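Local coordinates for toxin PAU_02230 (Photorhabdus asymbiotica subsp. asymbiotica ATCC 43949, PDB 6HV6), which is a bacterial protein toxin, captured here as a region of mixed helix and sheet in which a six-stranded antiparallel sheet packs against helices, at residues Pro120-Phe125 / Lys147-Gly152; Val184-Asn189 / Lys217-Leu222; Tyr237-Glu242 / Ser357-Asn362; Val282-Asp285 / Thr290-Ile293; Phe307-Tyr312 / Gln332-Pro337. The protein carries 1 engineered substitution. All coordinates share one frame; numbering follows the deposited sequence.

Contact 1: residues Pro120-Phe125 / Lys147-Gly152; sequences PQYDNF and KGVLAG
V149 and L150, consecutive residues on the long helix 144-176, each offer a methyl group to one of two aromatic rings in the loop between helices 101-115 and 130-138. V149 comes first: both its branches meet Y122, and CG1 also approaches F125. Its CG2 stands almost squarely over the face of Y122, 3.8 Å from the ring centroid and 11° off the normal, a clear CH-pi contact. With chi1 at 166°, CG1 lies anti to the backbone N and is carried toward the base of the same residue, where it meets Y122 CB at 3.7 Å; its approach to F125 CD2, at 4.4 Å, is looser. L150 follows with one branch, CD2, laid over a face of F125 at 3.9 Å from the centroid and 15° off the normal. That methyl sits toward the rim, on the CG side, with F125 CG 3.7 Å from L150 CD2, and the two side chains meet at about a right angle. On the opposite face of F125, N124 OD1 of the same loop lies 4.1 Å above the plane. Elsewhere L150 touches R136 and Y137 of helix 130-138, which places the contact within a helical bundle. No hydrogen bond crosses between the two segments: methyl-on-ring packing does the joining, so the fit depends on shape and dispersion, and 195 Å² of surface is buried by four residues.

Contact 2: residues Val184-Asn189 / Lys217-Leu222; sequences VLTPQN and KLSKML. With EDO (1,2-ethanediol), chain F.
This is a small, buried strand-to-helix contact, in which V184, near the end of edge strand 182-185, and T186, just past it, lean on S219 of helix 215-224. V184 CG1 rests 3.7 Å from S219 OG, while T186 CG2 lies 3.4 Å from S219 O and 3.8 Å from S219 CB. The T186 hydroxyl takes the crowded position between backbone N and carbonyl carbon (chi1 58°), facing a water, while CG2, anti to the carbonyl carbon, faces the helix. That water is 2.6 Å from T186 OG1 and 2.8 Å from S219 OG, bridging two hydroxyls that do not bond each other directly. S219 OG is also hydrogen-bonded to D215 O one turn back in its own helix, which helps fix its direction. L185, between the two touching residues, points away and packs on A170 and W173 of helix 144-176. V184 and L185 thus face opposite sides, toward helix 215-224 and helix 144-176, a layering consistent with a sheet sandwiched between helices.

Contact 3: residues Tyr237-Glu242 / Ser357-Asn362; sequences YKSLKE and SGRNLN
S239 and R359 tie helix 235-244 to the loop leading into helix 361-365, the last helix modelled in the chain. R359 NH2 donates to S239 OG at 2.9 Å, with an N-H...O angle of 179° and the oxygen exactly in the guanidinium plane, at its edge: about as straight as such a bond can be. The arginine reaches it through a chain bent at chi2 and chi3, which turns the edge carrying NH2 and NE toward the helix. A water 2.8 Å from S239 OG sits beside this bond and accepts only a weak one from R359 NE, 3.5 Å away. S239 OG is also hydrogen-bonded to P235 O in the preceding turn, so the hydroxyl serves its own helix as well as the loop. One turn further on, E242 sends CG anti to its backbone N (chi1 -179°), against the S357 hydroxyl, with E242 CG and S357 OG 3.1 Å apart. Its carboxylate is linked to the loop by water, which donates to E242 OE2 at 2.9 Å and accepts from S357 N at the same distance. Both S357 and G358 have positive phi, bending the chain between these two attachments. Beyond R359, N360 takes the N-cap position, its OD1 accepting from E363 N, so the loop pinned by S239 and E242 ends as the side-chain-capped start of a helix.

Contact 4: residues Val282-Asp285 / Thr290-Ile293; sequences VRVD and TMLI
R283 reaches diagonally across a beta hairpin to T290, and its side chain can be followed outward from the strand. From CB, the chain runs with CG anti to the backbone N (chi1 -176°), and R283 CG lies 3.5 Å from T290 CG2. CD stays near the same methyl, then a bend at chi3 brings the guanidinium back over its own strand to D285, two residues on and on the same sheet face. There NE donates to D285 OD1 at 2.8 Å and NH2 to D285 OD2 at 3.0 Å, a side-on salt bridge lying near the guanidinium plane. NH1, the remaining nitrogen, is hydrogen-bonded to N253 OD1. Beneath this runs an antiparallel ladder: V282 with I293 and V284 with M291 are hydrogen-bonded pairs, alternating with the non-hydrogen-bonded pairs R283-L292 and D285-T290. V284 N donates to M291 O at 2.8 Å, and M291 N returns a bond to V284 O. The other face is apolar, with V282 CB 3.8 Å from I293 CG1 and V284 CG1 3.9 Å from M291 CE. The hairpin is therefore two-sided in chemistry: one face is wholly apolar, while the other mixes buried L292 with a charge pair that probably steadies the arginine beside T290, whose OG1 is hydrogen-bonded to a bound EPE molecule.

Contact 5: residues Phe307-Tyr312 / Gln332-Pro337; sequences FYDPNY and QQYDFP. With EDO (1,2-ethanediol), chain G.
The phenol oxygen of Y334, from the last turn of helix 320-334, is gripped by D309, the last residue of strand 304-309, and N311 in the loop just after it. Y334 OH donates to D309 OD2 at 2.5 Å, using the syn lone pair of that oxygen, and accepts from N311 ND2 at 2.9 Å with an angle of 162°. Both partners lie at the edge of the tyrosine ring, near its plane, although the carboxylate plane itself is turned 49° from the ring. Y312 completes this first shell: the edge of its ring meets the same hydroxyl, with Y312 CE2 3.5 Å from Y334 OH.

A second layer positions the two polar groups. D309 OD1 accepts from N311 N at 3.0 Å, met from above the carboxylate plane, which forms an Asx turn; the same oxygen is hydrogen-bonded to H289 NE2. N311 OD1 is held by Q188 NE2, and N311 ND2 also donates to O1 of a 1,2-ethanediol, probably from the crystallisation liquor, 3.0 Å away. Y334 CB sits 3.4 Å above the centre of the ring of F336, the residue following D335, where a Schellman motif ends the helix. Y312 in turn stacks on W173. Because the phenol both gives and receives a hydrogen bond, its rotation about CZ-OH is probably settled, and one hydroxyl joins helix end to strand end.

Overall arrangement
Contact 1 comes first along the chain and stands apart in a helical region, its centre 36 Å or more from every other; helix 144-176, which carries one of its segments, leads into strand 182-185 of contact 2. Contacts 2, 4 and 5 all reach the six-stranded antiparallel sheet. Contacts 4 and 5, with centres 10 Å apart, lie on neighbouring strands joined by L292 O and Y308 N, whereas contact 2 meets contact 5 through T186 with Y312 and Q188 with N311. Contact 3 closes a long loop in which contacts 4 and 5 are nested, and touches contact 2 through L222 and L240. Sheet and surrounding helices thus form one continuous body, with contact 1 in an outlying bundle.

Contact 1: residues Pro120-Phe125 / Lys147-Gly152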
# COMPACT_ATOMS: atom_id res chain seq x y z
N PRO A 120 -6.42 -11.51 32.58
CA PRO A 120 -7.35 -12.63 32.84
C PRO A 120 -8.73 -12.20 33.27
O PRO A 120 -9.69 -12.96 33.08
CB PRO A 120 -6.64 -13.41 33.95
CG PRO A 120 -5.19 -13.15 33.70
CD PRO A 120 -5.13 -11.71 33.27
N GLN A 121 -8.89 -11.01 33.85
CA GLN A 121 -10.25 -10.64 34.19
C GLN A 121 -11.13 -10.44 32.96
O GLN A 121 -12.32 -10.19 33.12
CB GLN A 121 -10.26 -9.39 35.08
CG GLN A 121 -9.53 -8.20 34.51
CD GLN A 121 -8.08 -8.10 34.97
OE1 GLN A 121 -7.28 -9.02 34.78
NE2 GLN A 121 -7.74 -6.96 35.56
N TYR A 122 -10.60 -10.57 31.75
CA TYR A 122 -11.43 -10.53 30.55
C TYR A 122 -11.50 -11.87 29.83
O TYR A 122 -11.93 -11.92 28.68
CB TYR A 122 -10.93 -9.44 29.61
CG TYR A 122 -10.95 -8.11 30.32
CD1 TYR A 122 -12.11 -7.35 30.35
CD2 TYR A 122 -9.83 -7.65 30.99
CE1 TYR A 122 -12.14 -6.14 31.01
CE2 TYR A 122 -9.86 -6.43 31.66
CZ TYR A 122 -11.03 -5.69 31.67
OH TYR A 122 -11.09 -4.48 32.31
N ASP A 123 -11.09 -12.95 30.51
CA ASP A 123 -11.04 -14.27 29.89
C ASP A 123 -12.40 -14.69 29.35
O ASP A 123 -12.47 -15.52 28.44
CB ASP A 123 -10.55 -15.31 30.88
CG ASP A 123 -9.05 -15.27 31.10
OD1 ASP A 123 -8.31 -14.72 30.25
OD2 ASP A 123 -8.61 -15.82 32.11
N ASN A 124 -13.48 -14.17 29.93
CA ASN A 124 -14.80 -14.56 29.45
C ASN A 124 -15.02 -14.17 28.00
O ASN A 124 -15.89 -14.75 27.34
CB ASN A 124 -15.88 -13.91 30.32
CG ASN A 124 -16.05 -12.43 30.02
OD1 ASN A 124 -15.25 -11.60 30.45
ND2 ASN A 124 -17.08 -12.10 29.25
N PHE A 125 -14.25 -13.21 27.48
CA PHE A 125 -14.37 -12.85 26.07
C PHE A 125 -13.66 -13.85 25.16
O PHE A 125 -13.96 -13.89 23.96
CB PHE A 125 -13.80 -11.45 25.82
CG PHE A 125 -14.58 -10.35 26.47
CD1 PHE A 125 -15.96 -10.34 26.43
CD2 PHE A 125 -13.94 -9.32 27.14
CE1 PHE A 125 -16.69 -9.33 27.02
CE2 PHE A 125 -14.67 -8.32 27.74
CZ PHE A 125 -16.04 -8.33 27.69
N LYS A 147 -13.85 -2.12 25.98
CA LYS A 147 -13.77 -1.93 24.54
C LYS A 147 -12.33 -2.04 24.05
O LYS A 147 -12.06 -2.71 23.04
CB LYS A 147 -14.38 -0.59 24.15
CG LYS A 147 -15.92 -0.46 24.36
CD LYS A 147 -16.43 0.78 23.62
CE LYS A 147 -17.78 1.30 24.17
NZ LYS A 147 -18.88 0.28 24.14
N GLY A 148 -11.38 -1.42 24.75
CA GLY A 148 -9.98 -1.54 24.35
C GLY A 148 -9.51 -2.98 24.36
O GLY A 148 -8.88 -3.45 23.40
N VAL A 149 -9.82 -3.71 25.43
CA VAL A 149 -9.50 -5.14 25.51
C VAL A 149 -10.08 -5.88 24.31
O VAL A 149 -9.41 -6.70 23.68
CB VAL A 149 -10.03 -5.73 26.84
CG1 VAL A 149 -10.03 -7.25 26.78
CG2 VAL A 149 -9.20 -5.24 28.03
N LEU A 150 -11.35 -5.61 23.99
CA LEU A 150 -12.00 -6.29 22.87
C LEU A 150 -11.31 -5.97 21.56
O LEU A 150 -11.10 -6.86 20.73
CB LEU A 150 -13.49 -5.89 22.80
CG LEU A 150 -14.36 -6.56 23.86
CD1 LEU A 150 -15.71 -5.82 24.03
CD2 LEU A 150 -14.59 -8.05 23.52
N ALA A 151 -10.97 -4.70 21.35
CA ALA A 151 -10.18 -4.34 20.18
C ALA A 151 -8.86 -5.10 20.15
O ALA A 151 -8.43 -5.58 19.10
CB ALA A 151 -9.92 -2.84 20.17
N GLY A 152 -8.21 -5.24 21.31
CA GLY A 152 -6.99 -6.03 21.36
C GLY A 152 -7.22 -7.47 20.95
O GLY A 152 -6.48 -8.02 20.13

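Contact 2: residues Val184-Asn189 / Lys217-Leu222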
# COMPACT_ATOMS: atom_id res chain seq x y z
N VAL A 184 0.56 -7.64 -12.58
CA VAL A 184 1.21 -8.24 -11.41
C VAL A 184 0.76 -7.44 -10.19
O VAL A 184 1.04 -6.24 -10.09
CB VAL A 184 2.74 -8.25 -11.55
CG1 VAL A 184 3.38 -8.81 -10.30
CG2 VAL A 184 3.16 -9.09 -12.75
N LEU A 185 0.04 -8.09 -9.29
CA LEU A 185 -0.49 -7.42 -8.11
C LEU A 185 0.52 -7.46 -6.96
O LEU A 185 1.01 -8.53 -6.60
CB LEU A 185 -1.80 -8.08 -7.68
CG LEU A 185 -2.93 -7.94 -8.70
CD1 LEU A 185 -4.19 -8.54 -8.14
CD2 LEU A 185 -3.14 -6.47 -9.06
N THR A 186 0.82 -6.28 -6.39
CA THR A 186 1.66 -6.18 -5.19
C THR A 186 1.16 -5.00 -4.36
O THR A 186 1.81 -3.95 -4.28
CB THR A 186 3.14 -5.99 -5.56
OG1 THR A 186 3.28 -4.82 -6.37
CG2 THR A 186 3.70 -7.18 -6.29
N PRO A 187 -0.02 -5.13 -3.75
CA PRO A 187 -0.62 -3.99 -3.03
C PRO A 187 0.18 -3.70 -1.77
O PRO A 187 0.32 -4.57 -0.90
CB PRO A 187 -2.04 -4.49 -2.70
CG PRO A 187 -2.25 -5.72 -3.52
CD PRO A 187 -0.89 -6.31 -3.76
N GLN A 188 0.71 -2.48 -1.65
CA GLN A 188 1.65 -2.25 -0.54
C GLN A 188 0.95 -2.30 0.81
O GLN A 188 1.58 -2.63 1.82
CB GLN A 188 2.40 -0.92 -0.69
CG GLN A 188 1.52 0.32 -0.62
CD GLN A 188 2.30 1.62 -0.47
OE1 GLN A 188 3.50 1.62 -0.17
NE2 GLN A 188 1.62 2.75 -0.66
N ASN A 189 -0.36 -1.99 0.86
CA ASN A 189 -1.07 -2.10 2.14
C ASN A 189 -1.10 -3.52 2.66
O ASN A 189 -1.21 -3.73 3.88
CB ASN A 189 -2.48 -1.54 2.00
CG ASN A 189 -2.47 -0.03 1.96
OD1 ASN A 189 -1.47 0.59 2.33
ND2 ASN A 189 -3.57 0.57 1.51
N LYS A 217 11.20 -10.20 -10.22
CA LYS A 217 11.90 -10.48 -8.98
C LYS A 217 11.54 -9.47 -7.89
O LYS A 217 11.23 -9.84 -6.76
CB LYS A 217 13.41 -10.48 -9.24
CG LYS A 217 14.27 -10.61 -7.99
CD LYS A 217 15.73 -10.40 -8.36
CE LYS A 217 16.62 -11.53 -7.88
NZ LYS A 217 16.64 -11.62 -6.39
N LEU A 218 11.59 -8.18 -8.22
CA LEU A 218 11.28 -7.17 -7.20
C LEU A 218 9.83 -7.25 -6.74
O LEU A 218 9.54 -7.05 -5.55
CB LEU A 218 11.60 -5.77 -7.72
CG LEU A 218 11.26 -4.69 -6.68
CD1 LEU A 218 12.06 -4.91 -5.37
CD2 LEU A 218 11.48 -3.30 -7.23
N SER A 219 8.89 -7.52 -7.66
CA SER A 219 7.50 -7.72 -7.27
C SER A 219 7.35 -8.83 -6.23
O SER A 219 6.60 -8.68 -5.26
CB SER A 219 6.63 -8.06 -8.49
OG SER A 219 6.35 -6.91 -9.24
N LYS A 220 8.05 -9.95 -6.44
CA LYS A 220 7.99 -11.05 -5.47
C LYS A 220 8.64 -10.66 -4.15
O LYS A 220 8.14 -11.01 -3.08
CB LYS A 220 8.68 -12.29 -6.04
CG LYS A 220 7.82 -13.08 -7.00
CD LYS A 220 8.53 -14.37 -7.41
CE LYS A 220 8.96 -14.35 -8.88
NZ LYS A 220 7.80 -14.29 -9.81
N MET A 221 9.79 -9.98 -4.22
CA MET A 221 10.45 -9.56 -2.99
C MET A 221 9.58 -8.60 -2.20
O MET A 221 9.48 -8.71 -0.97
CB MET A 221 11.79 -8.92 -3.32
CG MET A 221 12.78 -9.89 -3.90
SD MET A 221 14.23 -9.02 -4.49
CE MET A 221 14.74 -8.17 -2.99
N LEU A 222 8.94 -7.63 -2.87
CA LEU A 222 8.06 -6.70 -2.18
C LEU A 222 6.91 -7.44 -1.50
O LEU A 222 6.65 -7.25 -0.31
CB LEU A 222 7.50 -5.66 -3.16
CG LEU A 222 8.50 -4.59 -3.61
CD1 LEU A 222 7.95 -3.78 -4.78
CD2 LEU A 222 8.85 -3.68 -2.44
C1 EDO F . 11.82 -9.39 -14.44
O1 EDO F . 10.98 -9.64 -15.57
C2 EDO F . 12.43 -10.69 -13.90
O2 EDO F . 12.93 -10.48 -12.57
O HOH W 1 4.20 -5.12 -8.73

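Contact 3: residues Tyr237-Glu242 / Ser357-Asn362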
# COMPACT_ATOMS: atom_id res chain seq x y z
N TYR A 237 12.54 -3.51 3.31
CA TYR A 237 11.81 -2.41 3.93
C TYR A 237 12.75 -1.34 4.47
O TYR A 237 12.51 -0.14 4.29
CB TYR A 237 10.92 -2.94 5.05
CG TYR A 237 10.15 -1.85 5.76
CD1 TYR A 237 9.16 -1.13 5.11
CD2 TYR A 237 10.42 -1.54 7.09
CE1 TYR A 237 8.46 -0.13 5.76
CE2 TYR A 237 9.73 -0.53 7.74
CZ TYR A 237 8.74 0.16 7.07
OH TYR A 237 8.04 1.16 7.71
N LYS A 238 13.83 -1.75 5.15
CA LYS A 238 14.80 -0.78 5.65
C LYS A 238 15.41 0.03 4.51
O LYS A 238 15.61 1.25 4.64
CB LYS A 238 15.90 -1.48 6.46
CG LYS A 238 15.46 -1.93 7.86
CD LYS A 238 16.63 -2.07 8.84
CE LYS A 238 17.48 -3.28 8.55
NZ LYS A 238 18.39 -3.67 9.70
N SER A 239 15.71 -0.61 3.38
CA SER A 239 16.28 0.12 2.25
C SER A 239 15.28 1.10 1.65
O SER A 239 15.64 2.20 1.23
CB SER A 239 16.77 -0.85 1.17
OG SER A 239 17.86 -1.66 1.61
N LEU A 240 14.00 0.70 1.59
CA LEU A 240 12.96 1.60 1.11
C LEU A 240 12.87 2.84 1.99
O LEU A 240 12.81 3.97 1.48
CB LEU A 240 11.61 0.87 1.06
CG LEU A 240 11.41 -0.18 -0.04
CD1 LEU A 240 10.11 -0.94 0.19
CD2 LEU A 240 11.39 0.47 -1.42
N LYS A 241 12.88 2.66 3.31
CA LYS A 241 12.84 3.81 4.21
C LYS A 241 14.04 4.72 3.98
O LYS A 241 13.92 5.94 4.03
CB LYS A 241 12.78 3.37 5.67
CG LYS A 241 11.39 2.97 6.13
CD LYS A 241 11.28 2.96 7.64
CE LYS A 241 12.25 1.95 8.24
NZ LYS A 241 12.06 1.72 9.71
N GLU A 242 15.20 4.13 3.70
CA GLU A 242 16.39 4.94 3.51
C GLU A 242 16.37 5.65 2.16
O GLU A 242 16.73 6.83 2.06
CB GLU A 242 17.64 4.07 3.64
CG GLU A 242 18.94 4.84 3.47
CD GLU A 242 19.19 5.83 4.59
OE1 GLU A 242 18.51 5.74 5.64
OE2 GLU A 242 20.08 6.70 4.42
N SER A 357 22.55 3.35 2.22
CA SER A 357 23.15 2.63 3.35
C SER A 357 24.20 1.64 2.88
O SER A 357 24.28 0.50 3.35
CB SER A 357 22.09 1.92 4.19
OG SER A 357 21.02 2.78 4.53
N GLY A 358 25.02 2.06 1.92
CA GLY A 358 26.08 1.21 1.41
C GLY A 358 25.65 0.19 0.37
O GLY A 358 26.48 -0.62 -0.05
N ARG A 359 24.39 0.20 -0.06
CA ARG A 359 23.89 -0.74 -1.05
C ARG A 359 23.41 0.03 -2.28
O ARG A 359 22.69 1.02 -2.15
CB ARG A 359 22.74 -1.59 -0.48
CG ARG A 359 23.16 -2.52 0.67
CD ARG A 359 22.37 -3.84 0.68
NE ARG A 359 20.94 -3.66 0.93
CZ ARG A 359 20.05 -4.65 0.97
NH1 ARG A 359 20.43 -5.90 0.77
NH2 ARG A 359 18.76 -4.39 1.19
N ASN A 360 23.82 -0.43 -3.46
CA ASN A 360 23.25 0.09 -4.70
C ASN A 360 21.87 -0.54 -4.94
O ASN A 360 21.44 -1.46 -4.23
CB ASN A 360 24.18 -0.18 -5.88
CG ASN A 360 24.51 -1.65 -6.05
OD1 ASN A 360 23.61 -2.50 -6.12
ND2 ASN A 360 25.80 -1.97 -6.13
N LEU A 361 21.16 -0.03 -5.95
CA LEU A 361 19.80 -0.52 -6.16
C LEU A 361 19.79 -2.00 -6.51
O LEU A 361 18.84 -2.71 -6.15
CB LEU A 361 19.09 0.30 -7.24
CG LEU A 361 18.80 1.78 -7.01
CD1 LEU A 361 17.71 2.27 -7.97
CD2 LEU A 361 18.40 2.07 -5.56
N ASN A 362 20.83 -2.49 -7.18
CA ASN A 362 20.88 -3.91 -7.51
C ASN A 362 21.00 -4.76 -6.25
O ASN A 362 20.30 -5.78 -6.11
CB ASN A 362 22.05 -4.20 -8.46
CG ASN A 362 21.69 -4.00 -9.91
OD1 ASN A 362 20.52 -3.95 -10.28
ND2 ASN A 362 22.71 -3.92 -10.76
O HOH W 2 20.34 -0.50 2.19
O HOH W 3 22.18 6.22 2.50

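Contact 4: residues Val282-Asp285 / Thr290-Ile293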
# COMPACT_ATOMS: atom_id res chain seq x y z
N VAL A 282 9.24 7.39 -15.86
CA VAL A 282 8.77 8.69 -15.43
C VAL A 282 8.14 8.52 -14.06
O VAL A 282 7.23 7.69 -13.89
CB VAL A 282 7.77 9.29 -16.43
CG1 VAL A 282 7.17 10.55 -15.88
CG2 VAL A 282 8.46 9.57 -17.79
N ARG A 283 8.62 9.27 -13.08
CA ARG A 283 7.99 9.27 -11.77
C ARG A 283 6.74 10.13 -11.82
O ARG A 283 6.75 11.23 -12.39
CB ARG A 283 8.97 9.79 -10.71
CG ARG A 283 8.43 9.73 -9.28
CD ARG A 283 9.37 10.39 -8.28
NE ARG A 283 9.23 11.84 -8.32
CZ ARG A 283 10.17 12.69 -8.71
NH1 ARG A 283 11.37 12.26 -9.07
NH2 ARG A 283 9.91 13.99 -8.72
N VAL A 284 5.65 9.64 -11.24
CA VAL A 284 4.38 10.36 -11.17
C VAL A 284 4.18 10.84 -9.74
O VAL A 284 4.03 10.02 -8.82
CB VAL A 284 3.19 9.49 -11.61
CG1 VAL A 284 1.89 10.32 -11.61
CG2 VAL A 284 3.43 8.93 -13.01
N ASP A 285 4.17 12.15 -9.54
CA ASP A 285 3.89 12.73 -8.23
C ASP A 285 2.42 13.11 -8.16
O ASP A 285 1.90 13.74 -9.08
CB ASP A 285 4.76 13.96 -7.96
CG ASP A 285 6.24 13.63 -7.91
OD1 ASP A 285 6.60 12.45 -7.65
OD2 ASP A 285 7.05 14.56 -8.13
N THR A 290 3.07 8.43 -4.87
CA THR A 290 4.02 8.39 -5.97
C THR A 290 3.72 7.16 -6.80
O THR A 290 3.41 6.10 -6.25
CB THR A 290 5.47 8.36 -5.49
OG1 THR A 290 5.72 9.46 -4.61
CG2 THR A 290 6.45 8.40 -6.68
N MET A 291 3.81 7.29 -8.11
CA MET A 291 3.59 6.16 -8.99
C MET A 291 4.65 6.22 -10.09
O MET A 291 5.56 7.06 -10.06
CB MET A 291 2.15 6.19 -9.54
CG MET A 291 1.05 6.01 -8.46
SD MET A 291 -0.52 6.65 -9.05
CE MET A 291 -0.22 8.40 -8.91
N LEU A 292 4.53 5.35 -11.08
CA LEU A 292 5.59 5.23 -12.06
C LEU A 292 4.98 4.77 -13.38
O LEU A 292 4.10 3.90 -13.38
CB LEU A 292 6.64 4.22 -11.58
CG LEU A 292 7.74 3.86 -12.58
CD1 LEU A 292 8.79 4.94 -12.55
CD2 LEU A 292 8.31 2.48 -12.21
N ILE A 293 5.46 5.34 -14.48
CA ILE A 293 5.12 4.82 -15.80
C ILE A 293 6.40 4.64 -16.59
O ILE A 293 7.35 5.43 -16.45
CB ILE A 293 4.11 5.71 -16.55
CG1 ILE A 293 4.63 7.13 -16.73
CG2 ILE A 293 2.78 5.76 -15.80
CD1 ILE A 293 3.54 8.10 -17.17
O HOH W 4 6.34 11.82 -5.33

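Contact 5: residues Phe307-Tyr312 / Gln332-Pro337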
# COMPACT_ATOMS: atom_id res chain seq x y z
N PHE A 307 2.36 0.75 -16.19
CA PHE A 307 1.92 1.64 -15.11
C PHE A 307 2.08 0.89 -13.80
O PHE A 307 1.46 -0.16 -13.60
CB PHE A 307 0.46 2.06 -15.32
CG PHE A 307 -0.14 2.83 -14.16
CD1 PHE A 307 0.62 3.76 -13.45
CD2 PHE A 307 -1.45 2.63 -13.78
CE1 PHE A 307 0.07 4.47 -12.39
CE2 PHE A 307 -2.01 3.33 -12.72
CZ PHE A 307 -1.25 4.25 -12.02
N TYR A 308 2.94 1.40 -12.92
CA TYR A 308 3.14 0.83 -11.58
C TYR A 308 2.51 1.76 -10.56
O TYR A 308 2.97 2.89 -10.36
CB TYR A 308 4.63 0.64 -11.27
CG TYR A 308 4.93 0.22 -9.83
CD1 TYR A 308 4.14 -0.71 -9.17
CD2 TYR A 308 6.02 0.74 -9.15
CE1 TYR A 308 4.42 -1.11 -7.87
CE2 TYR A 308 6.30 0.34 -7.83
CZ TYR A 308 5.50 -0.57 -7.21
OH TYR A 308 5.78 -0.95 -5.93
N ASP A 309 1.43 1.29 -9.92
CA ASP A 309 0.87 1.98 -8.76
C ASP A 309 1.22 1.17 -7.52
O ASP A 309 0.67 0.07 -7.33
CB ASP A 309 -0.65 2.13 -8.87
CG ASP A 309 -1.26 2.91 -7.70
OD1 ASP A 309 -0.58 3.17 -6.70
OD2 ASP A 309 -2.44 3.29 -7.81
N PRO A 310 2.13 1.66 -6.68
CA PRO A 310 2.50 0.92 -5.45
C PRO A 310 1.32 0.46 -4.61
O PRO A 310 1.47 -0.52 -3.88
CB PRO A 310 3.35 1.94 -4.69
CG PRO A 310 4.06 2.68 -5.80
CD PRO A 310 2.98 2.85 -6.87
N ASN A 311 0.17 1.14 -4.68
CA ASN A 311 -0.99 0.70 -3.91
C ASN A 311 -1.58 -0.59 -4.45
O ASN A 311 -2.29 -1.29 -3.71
CB ASN A 311 -2.08 1.78 -3.90
CG ASN A 311 -1.81 2.86 -2.88
OD1 ASN A 311 -1.12 2.63 -1.89
ND2 ASN A 311 -2.36 4.05 -3.11
N TYR A 312 -1.30 -0.93 -5.71
CA TYR A 312 -1.95 -2.07 -6.36
C TYR A 312 -0.98 -3.04 -7.02
O TYR A 312 -1.01 -4.25 -6.76
CB TYR A 312 -2.95 -1.58 -7.40
CG TYR A 312 -4.08 -0.79 -6.82
CD1 TYR A 312 -5.17 -1.44 -6.22
CD2 TYR A 312 -4.09 0.60 -6.87
CE1 TYR A 312 -6.21 -0.72 -5.71
CE2 TYR A 312 -5.14 1.33 -6.35
CZ TYR A 312 -6.20 0.66 -5.77
OH TYR A 312 -7.26 1.37 -5.25
N GLN A 332 -8.79 9.50 -12.08
CA GLN A 332 -10.15 9.92 -11.75
C GLN A 332 -10.73 9.10 -10.62
O GLN A 332 -11.45 9.63 -9.77
CB GLN A 332 -11.00 9.85 -13.01
CG GLN A 332 -10.37 10.67 -14.13
CD GLN A 332 -11.26 10.81 -15.34
OE1 GLN A 332 -12.01 9.90 -15.68
NE2 GLN A 332 -11.19 11.97 -15.99
N GLN A 333 -10.38 7.81 -10.55
CA GLN A 333 -10.82 6.97 -9.44
C GLN A 333 -10.25 7.46 -8.11
O GLN A 333 -10.93 7.44 -7.09
CB GLN A 333 -10.41 5.52 -9.70
CG GLN A 333 -10.98 4.50 -8.72
CD GLN A 333 -10.48 3.08 -8.97
OE1 GLN A 333 -9.28 2.85 -9.18
NE2 GLN A 333 -11.39 2.12 -8.95
N TYR A 334 -8.98 7.89 -8.11
CA TYR A 334 -8.43 8.55 -6.93
C TYR A 334 -9.05 9.92 -6.69
O TYR A 334 -8.85 10.49 -5.61
CB TYR A 334 -6.93 8.76 -7.07
CG TYR A 334 -6.05 7.59 -6.73
CD1 TYR A 334 -6.05 7.03 -5.45
CD2 TYR A 334 -5.17 7.07 -7.68
CE1 TYR A 334 -5.20 5.97 -5.13
CE2 TYR A 334 -4.32 6.01 -7.36
CZ TYR A 334 -4.34 5.46 -6.09
OH TYR A 334 -3.50 4.41 -5.79
N ASP A 335 -9.72 10.49 -7.69
CA ASP A 335 -10.23 11.87 -7.62
C ASP A 335 -9.11 12.88 -7.42
O ASP A 335 -9.27 13.89 -6.71
CB ASP A 335 -11.29 12.03 -6.52
CG ASP A 335 -12.25 13.18 -6.80
OD1 ASP A 335 -12.75 13.27 -7.94
OD2 ASP A 335 -12.49 13.99 -5.88
N PHE A 336 -7.94 12.62 -8.01
CA PHE A 336 -6.87 13.61 -8.02
C PHE A 336 -7.16 14.68 -9.07
O PHE A 336 -7.36 14.33 -10.24
CB PHE A 336 -5.53 12.96 -8.34
CG PHE A 336 -5.02 12.03 -7.27
CD1 PHE A 336 -5.36 12.22 -5.94
CD2 PHE A 336 -4.20 10.97 -7.61
CE1 PHE A 336 -4.87 11.36 -4.96
CE2 PHE A 336 -3.71 10.11 -6.63
CZ PHE A 336 -4.05 10.31 -5.31
N PRO A 337 -7.15 15.96 -8.72
CA PRO A 337 -7.25 17.00 -9.75
C PRO A 337 -6.06 16.95 -10.70
O PRO A 337 -4.95 16.56 -10.31
CB PRO A 337 -7.31 18.31 -8.96
CG PRO A 337 -6.77 17.97 -7.61
CD PRO A 337 -7.11 16.54 -7.36
C1 EDO G . -2.48 7.62 -1.32
O1 EDO G . -2.16 6.25 -1.05
C2 EDO G . -3.74 7.67 -2.17
O2 EDO G . -4.83 7.11 -1.43
O HOH W 5 -7.94 3.90 -6.24